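Local coordinates for protein cysteine desulfurase (Thermococcus onnurineus, PDB 5B7U) that probably catalyses the pyridoxal-phosphate-dependent removal of sulfur from L-cysteine, passing it to a sulfur carrier and leaving L-alanine, at residues 83-88 with 293-298; 65-70 with 287-292. All coordinates share one frame; numbering follows the deposited sequence.

Contact 1: 83-88 with 293-298. With CYS (cysteine), chain C.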
loop_
_atom_site.group_PDB
_atom_site.type_symbol
_atom_site.label_atom_id
_atom_site.label_comp_id
_atom_site.label_asym_id
_atom_site.label_seq_id
_atom_site.Cartn_x
_atom_site.Cartn_y
_atom_site.Cartn_z
ATOM N N GLU A 83 0.420 -7.388 14.926
ATOM C CA GLU A 83 -0.349 -6.878 16.030
ATOM C C GLU A 83 0.508 -5.962 16.908
ATOM O O GLU A 83 0.079 -4.900 17.252
ATOM C CB GLU A 83 -0.922 -8.028 16.840
ATOM C CG GLU A 83 -2.004 -8.763 16.105
ATOM C CD GLU A 83 -2.547 -9.977 16.867
ATOM O OE1 GLU A 83 -1.942 -10.423 17.834
ATOM O OE2 GLU A 83 -3.572 -10.502 16.455
ATOM N N GLU A 84 1.712 -6.381 17.225
ATOM C CA GLU A 84 2.625 -5.578 18.003
ATOM C C GLU A 84 2.853 -4.221 17.325
ATOM O O GLU A 84 2.869 -3.209 17.960
ATOM C CB GLU A 84 3.932 -6.293 18.172
ATOM C CG GLU A 84 5.006 -5.500 18.840
ATOM C CD GLU A 84 6.364 -6.186 18.835
ATOM O OE1 GLU A 84 7.090 -6.087 17.863
ATOM O OE2 GLU A 84 6.701 -6.824 19.818
ATOM N N SER A 85 3.061 -4.252 16.015
ATOM C CA SER A 85 3.236 -3.033 15.273
ATOM C C SER A 85 2.042 -2.117 15.340
ATOM O O SER A 85 2.224 -0.900 15.475
ATOM C CB SER A 85 3.494 -3.403 13.781
ATOM O OG SER A 85 4.683 -4.188 13.693
ATOM N N ARG A 86 0.827 -2.655 15.234
ATOM C CA ARG A 86 -0.339 -1.836 15.337
ATOM C C ARG A 86 -0.431 -1.185 16.773
ATOM O O ARG A 86 -0.735 -0.031 16.903
ATOM C CB ARG A 86 -1.603 -2.587 15.068
ATOM C CG ARG A 86 -2.830 -1.676 14.895
ATOM C CD ARG A 86 -4.157 -2.420 14.901
ATOM N NE ARG A 86 -4.144 -3.542 13.947
ATOM C CZ ARG A 86 -4.326 -3.450 12.643
ATOM N NH1 ARG A 86 -4.612 -2.281 12.002
ATOM N NH2 ARG A 86 -4.256 -4.584 11.925
ATOM N N LYS A 87 -0.090 -1.926 17.788
ATOM C CA LYS A 87 -0.069 -1.386 19.195
ATOM C C LYS A 87 0.946 -0.306 19.346
ATOM O O LYS A 87 0.661 0.743 20.034
ATOM C CB LYS A 87 0.281 -2.508 20.196
ATOM C CG LYS A 87 -0.727 -3.634 20.276
ATOM C CD LYS A 87 -0.281 -4.799 21.217
ATOM C CE LYS A 87 -1.382 -5.884 21.300
ATOM N NZ LYS A 87 -1.038 -6.916 22.318
ATOM N N ILE A 88 2.119 -0.494 18.724
ATOM C CA ILE A 88 3.173 0.490 18.775
ATOM C C ILE A 88 2.720 1.806 18.095
ATOM O O ILE A 88 2.980 2.894 18.617
ATOM C CB ILE A 88 4.518 -0.040 18.161
ATOM C CG1 ILE A 88 5.199 -1.064 19.143
ATOM C CG2 ILE A 88 5.504 1.077 17.852
ATOM C CD1 ILE A 88 6.308 -1.962 18.534
ATOM N N GLY A 293 6.082 -3.686 5.941
ATOM C CA GLY A 293 5.991 -2.243 6.131
ATOM C C GLY A 293 5.507 -1.818 7.514
ATOM O O GLY A 293 6.055 -0.870 8.098
ATOM N N ALA A 294 4.486 -2.493 8.014
ATOM C CA ALA A 294 4.007 -2.237 9.382
ATOM C C ALA A 294 5.084 -2.557 10.385
ATOM O O ALA A 294 5.318 -1.754 11.317
ATOM C CB ALA A 294 2.720 -3.008 9.644
ATOM N N ILE A 295 5.808 -3.640 10.181
ATOM C CA ILE A 295 6.899 -3.998 11.051
ATOM C C ILE A 295 7.995 -2.932 10.973
ATOM O O ILE A 295 8.512 -2.509 11.960
ATOM C CB ILE A 295 7.405 -5.439 10.766
ATOM C CG1 ILE A 295 6.335 -6.441 11.157
ATOM C CG2 ILE A 295 8.705 -5.729 11.468
ATOM C CD1 ILE A 295 6.439 -7.821 10.591
ATOM N N GLY A 296 8.332 -2.505 9.770
ATOM C CA GLY A 296 9.325 -1.464 9.606
ATOM C C GLY A 296 8.939 -0.125 10.254
ATOM O O GLY A 296 9.722 0.578 10.823
ATOM N N LEU A 297 7.686 0.202 10.123
ATOM C CA LEU A 297 7.159 1.418 10.693
ATOM C C LEU A 297 7.262 1.358 12.236
ATOM O O LEU A 297 7.691 2.285 12.840
ATOM C CB LEU A 297 5.753 1.703 10.237
ATOM C CG LEU A 297 4.995 2.836 10.931
ATOM C CD1 LEU A 297 5.793 4.120 10.837
ATOM C CD2 LEU A 297 3.615 2.987 10.346
ATOM N N ALA A 298 6.861 0.238 12.816
ATOM C CA ALA A 298 6.962 0.040 14.248
ATOM C C ALA A 298 8.425 0.237 14.667
ATOM O O ALA A 298 8.723 0.881 15.588
ATOM C CB ALA A 298 6.443 -1.328 14.649
HETATM N N CYS C . 8.051 -4.713 2.897
HETATM C CA CYS C . 8.368 -3.285 2.704
HETATM C C CYS C . 7.245 -2.574 1.983
HETATM O O CYS C . 6.783 -3.012 0.878
HETATM C CB CYS C . 9.635 -3.054 1.884
HETATM S SG CYS C . 9.506 -1.444 1.055
HETATM O OXT CYS C . 6.857 -1.527 2.550
#
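Ser85 and Ala298 meet where helix 73-93 packs against helix 291-307 in this class-V aminotransferase fold. The two short segments cross at 44°, with their axes 8.6 Å apart at the closest point, a spacing allowed by the small residues at the interface: the CA atoms of Ser85 and Ala298 approach to 4.9 Å. No hydrogen bond spans the pair, and the contact is van der Waals in character.

The polar element is turned inward without being spent on the partner helix. Ser85 OG lies beside its own backbone N, anti to the carbonyl carbon (chi1 -61°), and from there it bonds back to Lys81 O one turn earlier. The hydroxyl is thereby satisfied within its own helix, and OG also lies against the backbone of the other, 3.5 Å from Ile295 CA. Ser85 CB sits 3.5 Å from Ala294 O.

Apolar contacts complete the interface. Ile88, one turn beyond Ser85, applies both branches to Ala298: CD1 touches the methyl CB, while CG2, anti to the backbone N, lies over the backbone at CA and O. Ile88 continues onto Ile301 and Arg302, and Ala294 onto Tyr82 and Phe102, extending the buried seam. At its centre, Ala298 CB is set against Ser85, 3.5 Å from OG and 3.7 Å from CA.

Contact 2: 65-70 with 287-292. With CYS (cysteine), chain C.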
loop_
_atom_site.group_PDB
_atom_site.type_symbol
_atom_site.label_atom_id
_atom_site.label_comp_id
_atom_site.label_asym_id
_atom_site.label_seq_id
_atom_site.Cartn_x
_atom_site.Cartn_y
_atom_site.Cartn_z
ATOM N N ALA A 65 5.509 -14.987 6.381
ATOM C CA ALA A 65 4.205 -15.641 6.323
ATOM C C ALA A 65 3.069 -14.593 6.318
ATOM O O ALA A 65 3.294 -13.485 6.704
ATOM C CB ALA A 65 4.022 -16.537 7.524
ATOM N N ASN A 66 1.877 -14.995 5.893
ATOM C CA ASN A 66 0.738 -14.122 5.933
ATOM C C ASN A 66 0.186 -14.140 7.388
ATOM O O ASN A 66 0.538 -14.981 8.169
ATOM C CB ASN A 66 -0.327 -14.488 4.932
ATOM C CG ASN A 66 -1.072 -13.299 4.425
ATOM O OD1 ASN A 66 -1.415 -12.418 5.168
ATOM N ND2 ASN A 66 -1.326 -13.287 3.153
ATOM N N VAL A 67 -0.649 -13.176 7.708
ATOM C CA VAL A 67 -1.148 -13.077 9.051
ATOM C C VAL A 67 -2.496 -13.766 9.171
ATOM O O VAL A 67 -2.664 -14.823 8.679
ATOM C CB VAL A 67 -1.154 -11.619 9.533
ATOM C CG1 VAL A 67 0.262 -11.126 9.626
ATOM C CG2 VAL A 67 -1.942 -10.759 8.589
ATOM N N HIS A 68 -3.443 -13.139 9.819
ATOM C CA HIS A 68 -4.769 -13.720 9.973
ATOM C C HIS A 68 -4.771 -15.061 10.743
ATOM O O HIS A 68 -5.561 -15.920 10.488
ATOM C CB HIS A 68 -5.450 -13.877 8.635
ATOM C CG HIS A 68 -5.493 -12.616 7.829
ATOM N ND1 HIS A 68 -6.166 -11.494 8.245
ATOM C CD2 HIS A 68 -4.959 -12.308 6.626
ATOM C CE1 HIS A 68 -6.026 -10.544 7.341
ATOM N NE2 HIS A 68 -5.308 -11.018 6.346
ATOM N N ARG A 69 -3.859 -15.162 11.691
ATOM C CA ARG A 69 -3.729 -16.294 12.573
ATOM C C ARG A 69 -3.781 -17.679 11.918
ATOM O O ARG A 69 -4.549 -18.527 12.309
ATOM C CB ARG A 69 -4.764 -16.187 13.688
ATOM C CG ARG A 69 -4.432 -15.127 14.717
ATOM C CD ARG A 69 -3.344 -15.551 15.713
ATOM N NE ARG A 69 -2.997 -14.450 16.618
ATOM C CZ ARG A 69 -1.848 -14.308 17.266
ATOM N NH1 ARG A 69 -0.877 -15.184 17.144
ATOM N NH2 ARG A 69 -1.663 -13.240 18.026
ATOM N N GLY A 70 -2.938 -17.877 10.929
ATOM C CA GLY A 70 -2.802 -19.152 10.269
ATOM C C GLY A 70 -2.305 -20.100 11.341
ATOM O O GLY A 70 -1.542 -19.732 12.202
ATOM N N GLY A 287 -7.501 -7.299 2.160
ATOM C CA GLY A 287 -6.399 -8.053 1.623
ATOM C C GLY A 287 -5.160 -8.132 2.482
ATOM O O GLY A 287 -5.081 -7.577 3.508
ATOM N N THR A 288 -4.191 -8.881 2.007
ATOM C CA THR A 288 -2.945 -9.015 2.706
ATOM C C THR A 288 -2.344 -7.626 2.959
ATOM O O THR A 288 -2.048 -6.931 2.063
ATOM C CB THR A 288 -1.925 -9.849 1.894
ATOM O OG1 THR A 288 -2.439 -11.127 1.621
ATOM C CG2 THR A 288 -0.679 -10.007 2.624
ATOM N N PRO A 289 -2.182 -7.295 4.296
ATOM C CA PRO A 289 -1.577 -5.973 4.532
ATOM C C PRO A 289 -0.097 -5.912 4.204
ATOM O O PRO A 289 0.469 -6.905 3.908
ATOM C CB PRO A 289 -1.749 -5.712 6.017
ATOM C CG PRO A 289 -2.191 -6.937 6.666
ATOM C CD PRO A 289 -2.332 -8.009 5.644
ATOM N N ASN A 290 0.490 -4.728 4.284
ATOM C CA ASN A 290 1.908 -4.577 4.078
ATOM C C ASN A 290 2.592 -4.948 5.416
ATOM O O ASN A 290 2.983 -4.132 6.187
ATOM C CB ASN A 290 2.283 -3.192 3.654
ATOM C CG ASN A 290 3.738 -3.082 3.316
ATOM O OD1 ASN A 290 4.456 -4.040 3.386
ATOM N ND2 ASN A 290 4.165 -1.916 2.976
ATOM N N ILE A 291 2.732 -6.230 5.613
ATOM C CA ILE A 291 3.175 -6.791 6.878
ATOM C C ILE A 291 4.595 -6.338 7.172
ATOM O O ILE A 291 4.878 -5.869 8.281
ATOM C CB ILE A 291 3.090 -8.328 6.931
ATOM C CG1 ILE A 291 1.632 -8.823 6.807
ATOM C CG2 ILE A 291 3.730 -8.835 8.211
ATOM C CD1 ILE A 291 1.545 -10.164 6.115
ATOM N N GLY A 292 5.475 -6.440 6.166
ATOM C CA GLY A 292 6.848 -5.949 6.283
ATOM C C GLY A 292 6.951 -4.448 6.593
ATOM O O GLY A 292 7.756 -4.025 7.402
HETATM N N CYS C . 8.051 -4.713 2.897
HETATM C CA CYS C . 8.368 -3.285 2.704
HETATM C C CYS C . 7.245 -2.574 1.983
HETATM O O CYS C . 6.783 -3.012 0.878
HETATM C CB CYS C . 9.635 -3.054 1.884
HETATM S SG CYS C . 9.506 -1.444 1.055
HETATM O OXT CYS C . 6.857 -1.527 2.550
#
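Asn66 reaches across to Thr288, a pyridoxal-phosphate-site residue, at the dimer interface of this fold-type I (class-V) aminotransferase, just before Asn290 N-caps helix 291-307. The two side chains meet at a slant: Thr288 OG1 lies almost in the amide plane and accepts a nearly straight bond from Asn66 ND2 (2.9 Å, 165°). Asn66 OD1 takes Val67 N on an in-plane lone pair (2.8 Å), and bonds at both ends fix the amide's rotation. ND2 also donates to Ala44 O of the second subunit, whose cofactor-bearing lysine (LLP) bonds Thr288 OG1. An alanine here loses the amide and is likely to leave Val67 N and that Ala44 O without their mates, and Thr288 OG1 without this donor.

Asn290 OD1 caps Gly293 N, while its ND2 holds OXT of the bound cysteine (2.8 Å, 174°), which Asn290 of the second subunit also bonds.

Val67 meets two partners tip to tip. CG1, anti to the carbonyl carbon (chi1 -66°), is sent to Ile291, leaving CG2 for Pro289 CD at 4.0 Å and the His68 ring face. The Ile291 side chain runs at about a right angle to that of Asn66, bringing CD1 to 3.8 Å from Asn66 OD1.

How the contacts relate
The centres of contacts 1 and 2 lie about 12 Å apart, on the same side of the chain's centre. Both draw on helix 291-307: contact 2 uses its first two residues and the loop before it, contact 1 the residues that follow directly. Along the chain the order is 65-70, 83-88, 287-292, 293-298, so the segments alternate. A salt bridge from Arg69 NH2 to Glu83 OE1 (2.8 Å) ties the two first segments together, while the continuous run 287-298 joins the second ones. The bound cysteine adjoins this run and sits at the subunit boundary, since Asn290 of the second subunit also bonds it; the helix packing of contact 1 thus adjoins a dimer interface carrying cofactor-site residues.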